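Local coordinates for protein putative branched-chain-amino-acid aminotransferase (Thermotoga maritima MSB8, PDB 3CSW) that probably catalyses the pyridoxal-phosphate-dependent transfer of the amino group between leucine, isoleucine or valine and 2-oxoglutarate in branched-chain amino acid biosynthesis, at residues Gln39-Glu44 / Leu144-Gly148; Ser130-Ile135 / Arg149-Ala155. All coordinates share one frame; numbering follows the deposited sequence. Where two conformers were deposited one is given.

Both contacts are buried, and both adjoin the second subunit. They share one continuous run of chain, since the 144-148 segment leads straight into Arg149 and the helix 150-156. Contact 1 ties that run to the start of strand 42-49 in the six-stranded antiparallel sheet, whereas contact 2 ties it to the loop that follows strand 125-129 in one of the mixed sheets. Their chemistry differs accordingly: backbone bonds and a tyrosine ring frame Lys145 in contact 1, while contact 2 gathers two arginines and two backbone N-H groups around one carboxylate. A probable hydrogen bond from Arg149 NH1 to Leu144 O joins the two, and each brings a side chain to the cofactor, Lys145 and Ile152 respectively.

Contact 1 (Gln39-Glu44 / Leu144-Gly148). With PLP (pyridoxal-5'-phosphate), chain E.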
ATOM      1  N   GLN A  39       6.135   0.650 -27.384  1.00 34.58           N
ATOM      2  CA  GLN A  39       5.284   0.232 -26.270  1.00 36.71           C
ATOM      3  C   GLN A  39       5.757  -1.058 -25.592  1.00 34.79           C
ATOM      4  O   GLN A  39       5.212  -1.438 -24.550  1.00 33.43           O
ATOM      5  CB  GLN A  39       3.830   0.058 -26.738  1.00 35.56           C
ATOM      6  CG  GLN A  39       3.255   1.354 -27.308  1.00 46.12           C
ATOM      7  CD  GLN A  39       1.768   1.290 -27.653  1.00 45.69           C
ATOM      8  OE1 GLN A  39       1.389   1.592 -28.772  1.00 63.67           O
ATOM      9  NE2 GLN A  39       0.927   0.924 -26.684  1.00 61.13           N
ATOM     10  N   GLY A  40       6.731  -1.742 -26.208  1.00 33.38           N
ATOM     11  CA  GLY A  40       7.321  -2.946 -25.662  1.00 32.85           C
ATOM     12  C   GLY A  40       7.067  -4.207 -26.486  1.00 32.57           C
ATOM     13  O   GLY A  40       6.056  -4.327 -27.156  1.00 31.82           O
ATOM     14  N   ALA A  41       8.020  -5.134 -26.441  1.00 32.11           N
ATOM     15  CA  ALA A  41       7.853  -6.468 -26.998  1.00 32.29           C
ATOM     16  C   ALA A  41       7.883  -7.480 -25.860  1.00 32.46           C
ATOM     17  O   ALA A  41       8.645  -7.315 -24.907  1.00 33.73           O
ATOM     18  CB  ALA A  41       8.970  -6.778 -27.989  1.00 28.76           C
ATOM     19  N   VAL A  42       7.046  -8.513 -25.952  1.00 33.79           N
ATOM     20  CA  VAL A  42       7.067  -9.649 -25.037  0.50 33.52           C
ATOM     21  C   VAL A  42       8.326 -10.438 -25.367  1.00 33.68           C
ATOM     22  O   VAL A  42       8.682 -10.537 -26.544  1.00 34.84           O
ATOM     23  CB  VAL A  42       5.798 -10.522 -25.227  0.50 33.34           C
ATOM     24  CG1 VAL A  42       5.997 -11.921 -24.672  0.50 33.25           C
ATOM     25  CG2 VAL A  42       4.577  -9.829 -24.594  0.50 34.29           C
ATOM     26  N   TYR A  43       9.015 -10.988 -24.367  1.00 32.40           N
ATOM     27  CA  TYR A  43      10.271 -11.672 -24.668  1.00 31.05           C
ATOM     28  C   TYR A  43      10.667 -12.821 -23.747  1.00 31.73           C
ATOM     29  O   TYR A  43      10.162 -12.956 -22.636  1.00 30.96           O
ATOM     30  CB  TYR A  43      11.412 -10.645 -24.704  1.00 30.91           C
ATOM     31  CG  TYR A  43      11.923 -10.222 -23.346  1.00 34.39           C
ATOM     32  CD1 TYR A  43      11.282  -9.218 -22.628  1.00 31.96           C
ATOM     33  CD2 TYR A  43      13.066 -10.804 -22.788  1.00 39.62           C
ATOM     34  CE1 TYR A  43      11.738  -8.818 -21.385  1.00 38.38           C
ATOM     35  CE2 TYR A  43      13.538 -10.408 -21.543  1.00 38.39           C
ATOM     36  CZ  TYR A  43      12.860  -9.409 -20.852  1.00 40.64           C
ATOM     37  OH  TYR A  43      13.281  -8.990 -19.627  1.00 45.10           O
ATOM     38  N   GLU A  44      11.602 -13.626 -24.248  1.00 32.47           N
ATOM     39  CA  GLU A  44      12.231 -14.719 -23.504  1.00 32.20           C
ATOM     40  C   GLU A  44      13.725 -14.771 -23.824  1.00 31.95           C
ATOM     41  O   GLU A  44      14.147 -14.313 -24.889  1.00 32.26           O
ATOM     42  CB  GLU A  44      11.580 -16.059 -23.876  1.00 32.79           C
ATOM     43  CG  GLU A  44      10.241 -16.347 -23.201  1.00 34.38           C
ATOM     44  CD  GLU A  44      10.344 -16.407 -21.670  1.00 35.86           C
ATOM     45  OE1 GLU A  44      11.366 -16.881 -21.159  1.00 35.32           O
ATOM     46  OE2 GLU A  44       9.391 -15.984 -20.984  1.00 36.37           O
ATOM     47  N   LEU A 144       4.435 -10.783 -16.480  1.00 38.16           N
ATOM     48  CA  LEU A 144       4.521 -10.200 -17.840  1.00 36.71           C
ATOM     49  C   LEU A 144       5.980  -9.783 -18.162  1.00 37.19           C
ATOM     50  O   LEU A 144       6.469  -8.767 -17.657  1.00 37.40           O
ATOM     51  CB  LEU A 144       3.550  -9.013 -18.011  1.00 34.87           C
ATOM     52  CG  LEU A 144       3.634  -8.184 -19.309  1.00 36.02           C
ATOM     53  CD1 LEU A 144       3.431  -9.057 -20.573  1.00 35.13           C
ATOM     54  CD2 LEU A 144       2.655  -7.023 -19.279  1.00 32.16           C
ATOM     55  N   LYS A 145       6.663 -10.564 -18.999  1.00 37.18           N
ATOM     56  CA  LYS A 145       8.026 -10.242 -19.431  1.00 36.40           C
ATOM     57  C   LYS A 145       7.923  -9.408 -20.685  1.00 35.81           C
ATOM     58  O   LYS A 145       7.782  -9.962 -21.791  1.00 34.64           O
ATOM     59  CB  LYS A 145       8.834 -11.481 -19.767  1.00 37.42           C
ATOM     60  CG  LYS A 145       9.483 -12.173 -18.631  1.00 44.84           C
ATOM     61  CD  LYS A 145      10.264 -13.401 -19.124  1.00 45.34           C
ATOM     62  CE  LYS A 145      11.673 -13.071 -19.519  1.00 48.55           C
ATOM     63  NZ  LYS A 145      12.604 -13.294 -18.366  1.00 57.16           N
ATOM     64  N   ILE A 146       7.966  -8.087 -20.490  1.00 34.94           N
ATOM     65  CA  ILE A 146       7.828  -7.097 -21.544  1.00 33.38           C
ATOM     66  C   ILE A 146       9.044  -6.133 -21.452  1.00 33.12           C
ATOM     67  O   ILE A 146       9.531  -5.837 -20.358  1.00 34.46           O
ATOM     68  CB  ILE A 146       6.427  -6.430 -21.526  1.00 34.24           C
ATOM     69  CG1 ILE A 146       6.195  -5.663 -22.840  1.00 32.84           C
ATOM     70  CG2 ILE A 146       6.229  -5.524 -20.275  1.00 29.24           C
ATOM     71  CD1 ILE A 146       4.758  -5.390 -23.162  1.00 32.18           C
ATOM     72  N   THR A 147       9.582  -5.738 -22.604  1.00 30.51           N
ATOM     73  CA  THR A 147      10.866  -5.018 -22.673  1.00 30.39           C
ATOM     74  C   THR A 147      10.859  -3.621 -22.019  1.00 31.72           C
ATOM     75  O   THR A 147      11.902  -3.126 -21.568  1.00 30.57           O
ATOM     76  CB  THR A 147      11.349  -4.860 -24.141  1.00 29.94           C
ATOM     77  OG1 THR A 147      10.288  -4.286 -24.928  1.00 27.92           O
ATOM     78  CG2 THR A 147      11.809  -6.222 -24.734  1.00 26.24           C
ATOM     79  N   GLY A 148       9.688  -2.995 -21.969  1.00 30.76           N
ATOM     80  CA  GLY A 148       9.569  -1.651 -21.426  1.00 31.42           C
ATOM     81  C   GLY A 148       9.064  -1.497 -20.015  1.00 27.98           C
ATOM     82  O   GLY A 148       8.915  -0.369 -19.574  1.00 30.50           O
TER
HETATM   83  N1  PLP E 300      13.597 -12.141 -12.620  1.00 37.69           N
HETATM   84  C2  PLP E 300      13.514 -11.229 -13.667  1.00 44.18           C
HETATM   85  C2A PLP E 300      12.950  -9.875 -13.367  1.00 37.75           C
HETATM   86  C3  PLP E 300      13.958 -11.595 -14.957  1.00 50.38           C
HETATM   87  O3  PLP E 300      13.965 -10.683 -15.987  1.00 51.69           O
HETATM   88  C4  PLP E 300      14.483 -12.892 -15.173  1.00 53.30           C
HETATM   89  C4A PLP E 300      15.023 -13.285 -16.520  1.00 53.47           C
HETATM   90  O4A PLP E 300      16.184 -12.973 -16.842  1.00 64.86           O
HETATM   91  C5  PLP E 300      14.563 -13.792 -14.097  1.00 43.80           C
HETATM   92  C6  PLP E 300      14.107 -13.406 -12.834  1.00 36.73           C
HETATM   93  C5A PLP E 300      15.316 -15.097 -14.213  1.00 42.16           C
HETATM   94  O4P PLP E 300      14.493 -16.090 -14.808  1.00 44.26           O
HETATM   95  P   PLP E 300      15.104 -17.367 -15.620  1.00 42.88           P
HETATM   96  O1P PLP E 300      13.976 -18.075 -16.396  1.00 40.80           O
HETATM   97  O2P PLP E 300      15.719 -18.328 -14.643  1.00 35.11           O
HETATM   98  O3P PLP E 300      16.156 -16.789 -16.558  1.00 42.59           O
HETATM   99  O   HOH W   1      11.621  -6.584 -18.603  1.00 47.35           O
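Ala41 and Thr147 bind each other twice. Ala41 N donates to Thr147 OG1 over 2.9 Å in a nearly straight bond (168°), and Thr147 N returns a hydrogen bond to Ala41 O. The threonine hydroxyl stands between its own backbone N and carbonyl carbon (chi1 52°), a position from which OG1 meets the amide of Ala41 and also bonds Leu38 O of the second subunit. Farther along, Tyr43 N donates to Lys145 O at 3.0 Å. Val42 and Ile146 thus form a single beta bridge, reinforced by a CA-H...O contact from Val42 CA to Lys145 O. Gly40, just past the end of helix 31-37, has a positive phi and packs against Ile146 CG1.

The Tyr43 ring lies across the Lys145 chain at about a right angle. Lys145 CE sits over one face, 4.2 Å from the ring centroid, as a CH-pi contact, while Ile146 C approaches the edge near the ring plane. A water joins Tyr43 OH to Ile146 O, to which it donates at 2.8 Å. The Glu44 side chain crosses Lys145 at about a right angle, its OE2 3.3 Å from Lys145 CD; its carboxylate is held by His59 and by a salt bridge to Arg62, which also bonds PLP. Val42 CG2 and Leu144 CD1 add an apolar contact at 4.3 Å.

Bends at chi3 and chi4 bring Lys145 NZ to 3.0 Å from C4A of PLP. No Schiff base is present, but the placement is consistent with the lysine that, by similarity, carries the cofactor in this class-IV aminotransferase. Backbone bonds, the tyrosine face and the glutamate surround a chain that appears poised at the PLP aldehyde carbon.

Contact 2 (Ser130-Ile135 / Arg149-Ala155); sequences SNVRRI and RTDIVLA
Asp151 meets Arg134 and Ile135 at the tight end of this contact. Its OD2 accepts from Ile135 N at 3.0 Å, almost straight (177°), and from Arg134 NH1, also at 3.0 Å, which comes from above the carboxylate plane. Arg149 grips the same carboxylate side-on: NE reaches the syn lone pair of OD1 at 2.9 Å, and NH2 reaches OD2. Ile152 N also donates to OD1. Arg134 NH1 lies over one face of the Arg149 guanidinium without bonding to it; the carboxylate shared in this salt-bridge network probably offsets the two charges. Ile135 CG1 packs across Asp151 CG at 3.5 Å, and Val132 CG1 lies equally close to Asp151 O.

Arg149 occupies the N-cap position of helix 150-156, so the network gathers at the helix start. Arg134 NE also pairs with Glu176, a hydrogen-bonding partner of PLP, and Ile152, whose CD1 covers one face of the Arg134 guanidinium, touches the cofactor itself.

Contacts with Leu154 and Ala155 are looser. Val132 CG2 meets Leu154 CB at 4.0 Å, and the partly exposed Leu154 lies near a citrate probably from the crystallisation liquor. Ser130 OG, which accepts from Val132 N in an ST turn and hydrogen-bonds to Glu158, touches Ala155 CB. Beside Arg149, a water receives a bond from NH2 and donates to Ile135 O.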
ATOM      1  N   SER A 130      17.950  -2.411  -4.572  1.00 27.56           N
ATOM      2  CA  SER A 130      17.509  -1.414  -5.553  1.00 28.72           C
ATOM      3  C   SER A 130      16.675  -0.291  -4.895  1.00 31.44           C
ATOM      4  O   SER A 130      16.001  -0.518  -3.872  1.00 30.00           O
ATOM      5  CB  SER A 130      16.634  -2.125  -6.588  1.00 27.79           C
ATOM      6  OG  SER A 130      16.153  -1.270  -7.589  1.00 27.38           O
ATOM      7  N   ASN A 131      16.687   0.889  -5.521  1.00 32.69           N
ATOM      8  CA  ASN A 131      15.790   2.010  -5.173  1.00 33.78           C
ATOM      9  C   ASN A 131      14.454   1.931  -5.869  1.00 31.47           C
ATOM     10  O   ASN A 131      13.651   2.832  -5.704  1.00 34.00           O
ATOM     11  CB  ASN A 131      16.358   3.367  -5.590  1.00 38.16           C
ATOM     12  CG  ASN A 131      17.618   3.718  -4.886  1.00 50.09           C
ATOM     13  OD1 ASN A 131      17.809   3.407  -3.697  1.00 53.07           O
ATOM     14  ND2 ASN A 131      18.511   4.394  -5.615  1.00 60.22           N
ATOM     15  N   VAL A 132      14.256   0.889  -6.673  1.00 28.86           N
ATOM     16  CA  VAL A 132      13.041   0.646  -7.387  1.00 28.65           C
ATOM     17  C   VAL A 132      12.333  -0.559  -6.746  1.00 27.33           C
ATOM     18  O   VAL A 132      12.940  -1.631  -6.596  1.00 24.54           O
ATOM     19  CB  VAL A 132      13.361   0.354  -8.866  1.00 29.19           C
ATOM     20  CG1 VAL A 132      12.092   0.094  -9.635  1.00 29.17           C
ATOM     21  CG2 VAL A 132      14.151   1.522  -9.481  1.00 30.23           C
ATOM     22  N   ARG A 133      11.067  -0.366  -6.348  1.00 25.43           N
ATOM     23  CA  ARG A 133      10.237  -1.448  -5.844  1.00 26.08           C
ATOM     24  C   ARG A 133       9.552  -2.134  -7.004  1.00 26.31           C
ATOM     25  O   ARG A 133       9.194  -1.505  -7.984  1.00 29.89           O
ATOM     26  CB  ARG A 133       9.186  -0.982  -4.837  1.00 25.85           C
ATOM     27  CG  ARG A 133       9.711  -0.338  -3.583  1.00 25.73           C
ATOM     28  CD  ARG A 133      10.546  -1.299  -2.766  1.00 26.21           C
ATOM     29  NE  ARG A 133      11.073  -0.601  -1.597  1.00 26.41           N
ATOM     30  CZ  ARG A 133      10.556  -0.610  -0.370  1.00 33.30           C
ATOM     31  NH1 ARG A 133       9.473  -1.328  -0.055  1.00 28.94           N
ATOM     32  NH2 ARG A 133      11.141   0.126   0.575  1.00 33.95           N
ATOM     33  N   ARG A 134       9.391  -3.444  -6.881  1.00 28.68           N
ATOM     34  CA  ARG A 134       8.688  -4.255  -7.873  1.00 27.84           C
ATOM     35  C   ARG A 134       7.238  -3.780  -8.005  1.00 27.95           C
ATOM     36  O   ARG A 134       6.581  -3.529  -7.000  1.00 26.36           O
ATOM     37  CB  ARG A 134       8.732  -5.716  -7.450  1.00 29.22           C
ATOM     38  CG  ARG A 134       8.341  -6.724  -8.520  1.00 32.66           C
ATOM     39  CD  ARG A 134       9.499  -6.932  -9.467  1.00 34.45           C
ATOM     40  NE  ARG A 134       9.373  -8.156 -10.242  1.00 38.62           N
ATOM     41  CZ  ARG A 134       9.099  -8.246 -11.541  1.00 37.70           C
ATOM     42  NH1 ARG A 134       8.881  -7.182 -12.289  1.00 41.84           N
ATOM     43  NH2 ARG A 134       9.053  -9.443 -12.110  1.00 43.24           N
ATOM     44  N   ILE A 135       6.747  -3.659  -9.251  1.00 26.29           N
ATOM     45  CA  ILE A 135       5.389  -3.176  -9.500  1.00 25.89           C
ATOM     46  C   ILE A 135       4.422  -4.222  -8.957  1.00 27.21           C
ATOM     47  O   ILE A 135       4.605  -5.431  -9.220  1.00 28.15           O
ATOM     48  CB  ILE A 135       5.085  -2.929 -11.020  1.00 24.47           C
ATOM     49  CG1 ILE A 135       5.996  -1.839 -11.594  1.00 23.58           C
ATOM     50  CG2 ILE A 135       3.590  -2.585 -11.213  1.00 21.36           C
ATOM     51  CD1 ILE A 135       5.870  -1.655 -13.157  1.00 22.51           C
ATOM     52  N   ARG A 149       8.773  -2.598 -19.303  1.00 28.46           N
ATOM     53  CA  ARG A 149       8.249  -2.480 -17.944  1.00 27.33           C
ATOM     54  C   ARG A 149       9.254  -1.719 -17.064  1.00 28.70           C
ATOM     55  O   ARG A 149      10.442  -2.061 -16.974  1.00 27.99           O
ATOM     56  CB  ARG A 149       7.833  -3.830 -17.352  1.00 29.31           C
ATOM     57  CG  ARG A 149       8.946  -4.834 -17.078  1.00 30.82           C
ATOM     58  CD  ARG A 149       8.342  -6.055 -16.440  1.00 26.66           C
ATOM     59  NE  ARG A 149       7.725  -5.684 -15.158  1.00 27.91           N
ATOM     60  CZ  ARG A 149       6.619  -6.217 -14.649  1.00 26.03           C
ATOM     61  NH1 ARG A 149       5.930  -7.131 -15.313  1.00 28.78           N
ATOM     62  NH2 ARG A 149       6.151  -5.780 -13.474  1.00 32.14           N
ATOM     63  N   THR A 150       8.757  -0.686 -16.403  1.00 27.18           N
ATOM     64  CA  THR A 150       9.628   0.338 -15.869  1.00 26.15           C
ATOM     65  C   THR A 150      10.341  -0.052 -14.575  1.00 27.15           C
ATOM     66  O   THR A 150      11.379   0.529 -14.272  1.00 26.47           O
ATOM     67  CB  THR A 150       8.873   1.666 -15.738  1.00 26.47           C
ATOM     68  OG1 THR A 150       7.635   1.416 -15.092  1.00 26.27           O
ATOM     69  CG2 THR A 150       8.577   2.303 -17.139  1.00 24.33           C
ATOM     70  N   ASP A 151       9.815  -1.007 -13.803  1.00 26.21           N
ATOM     71  CA  ASP A 151      10.569  -1.469 -12.618  1.00 28.10           C
ATOM     72  C   ASP A 151      11.904  -2.110 -13.049  1.00 27.29           C
ATOM     73  O   ASP A 151      12.965  -1.762 -12.531  1.00 29.89           O
ATOM     74  CB  ASP A 151       9.763  -2.390 -11.665  1.00 23.00           C
ATOM     75  CG  ASP A 151       9.006  -3.536 -12.367  1.00 31.14           C
ATOM     76  OD1 ASP A 151       8.980  -3.623 -13.623  1.00 26.77           O
ATOM     77  OD2 ASP A 151       8.390  -4.345 -11.627  1.00 25.99           O
ATOM     78  N   ILE A 152      11.838  -3.023 -14.008  1.00 30.09           N
ATOM     79  CA  ILE A 152      13.012  -3.716 -14.521  1.00 29.44           C
ATOM     80  C   ILE A 152      13.906  -2.755 -15.350  1.00 31.99           C
ATOM     81  O   ILE A 152      15.130  -2.766 -15.204  1.00 32.16           O
ATOM     82  CB  ILE A 152      12.622  -4.978 -15.344  1.00 30.45           C
ATOM     83  CG1 ILE A 152      11.828  -5.989 -14.492  1.00 27.59           C
ATOM     84  CG2 ILE A 152      13.874  -5.614 -15.952  1.00 25.99           C
ATOM     85  CD1 ILE A 152      12.493  -6.435 -13.137  1.00 27.89           C
ATOM     86  N   VAL A 153      13.319  -1.899 -16.183  1.00 33.24           N
ATOM     87  CA  VAL A 153      14.120  -0.924 -16.959  1.00 32.12           C
ATOM     88  C   VAL A 153      14.876   0.026 -16.010  1.00 31.73           C
ATOM     89  O   VAL A 153      16.093   0.205 -16.129  1.00 32.68           O
ATOM     90  CB  VAL A 153      13.250  -0.130 -18.001  1.00 35.43           C
ATOM     91  CG1 VAL A 153      14.026   1.083 -18.614  1.00 29.62           C
ATOM     92  CG2 VAL A 153      12.761  -1.064 -19.091  1.00 31.76           C
ATOM     93  N   LEU A 154      14.178   0.615 -15.046  1.00 29.29           N
ATOM     94  CA  LEU A 154      14.840   1.540 -14.121  1.00 28.86           C
ATOM     95  C   LEU A 154      15.848   0.845 -13.200  1.00 29.57           C
ATOM     96  O   LEU A 154      16.914   1.382 -12.930  1.00 29.78           O
ATOM     97  CB  LEU A 154      13.808   2.360 -13.333  1.00 29.51           C
ATOM     98  CG  LEU A 154      12.922   3.275 -14.190  1.00 29.42           C
ATOM     99  CD1 LEU A 154      11.882   4.030 -13.322  1.00 20.67           C
ATOM    100  CD2 LEU A 154      13.800   4.253 -14.950  1.00 26.09           C
ATOM    101  N   ALA A 155      15.543  -0.369 -12.760  1.00 28.18           N
ATOM    102  CA  ALA A 155      16.446  -1.094 -11.847  1.00 28.77           C
ATOM    103  C   ALA A 155      17.741  -1.536 -12.523  1.00 29.73           C
ATOM    104  O   ALA A 155      18.817  -1.456 -11.924  1.00 30.56           O
ATOM    105  CB  ALA A 155      15.718  -2.314 -11.194  1.00 25.67           C
TER
HETATM  106  O   HOH W   2       4.229  -6.553 -11.617  1.00 24.10           O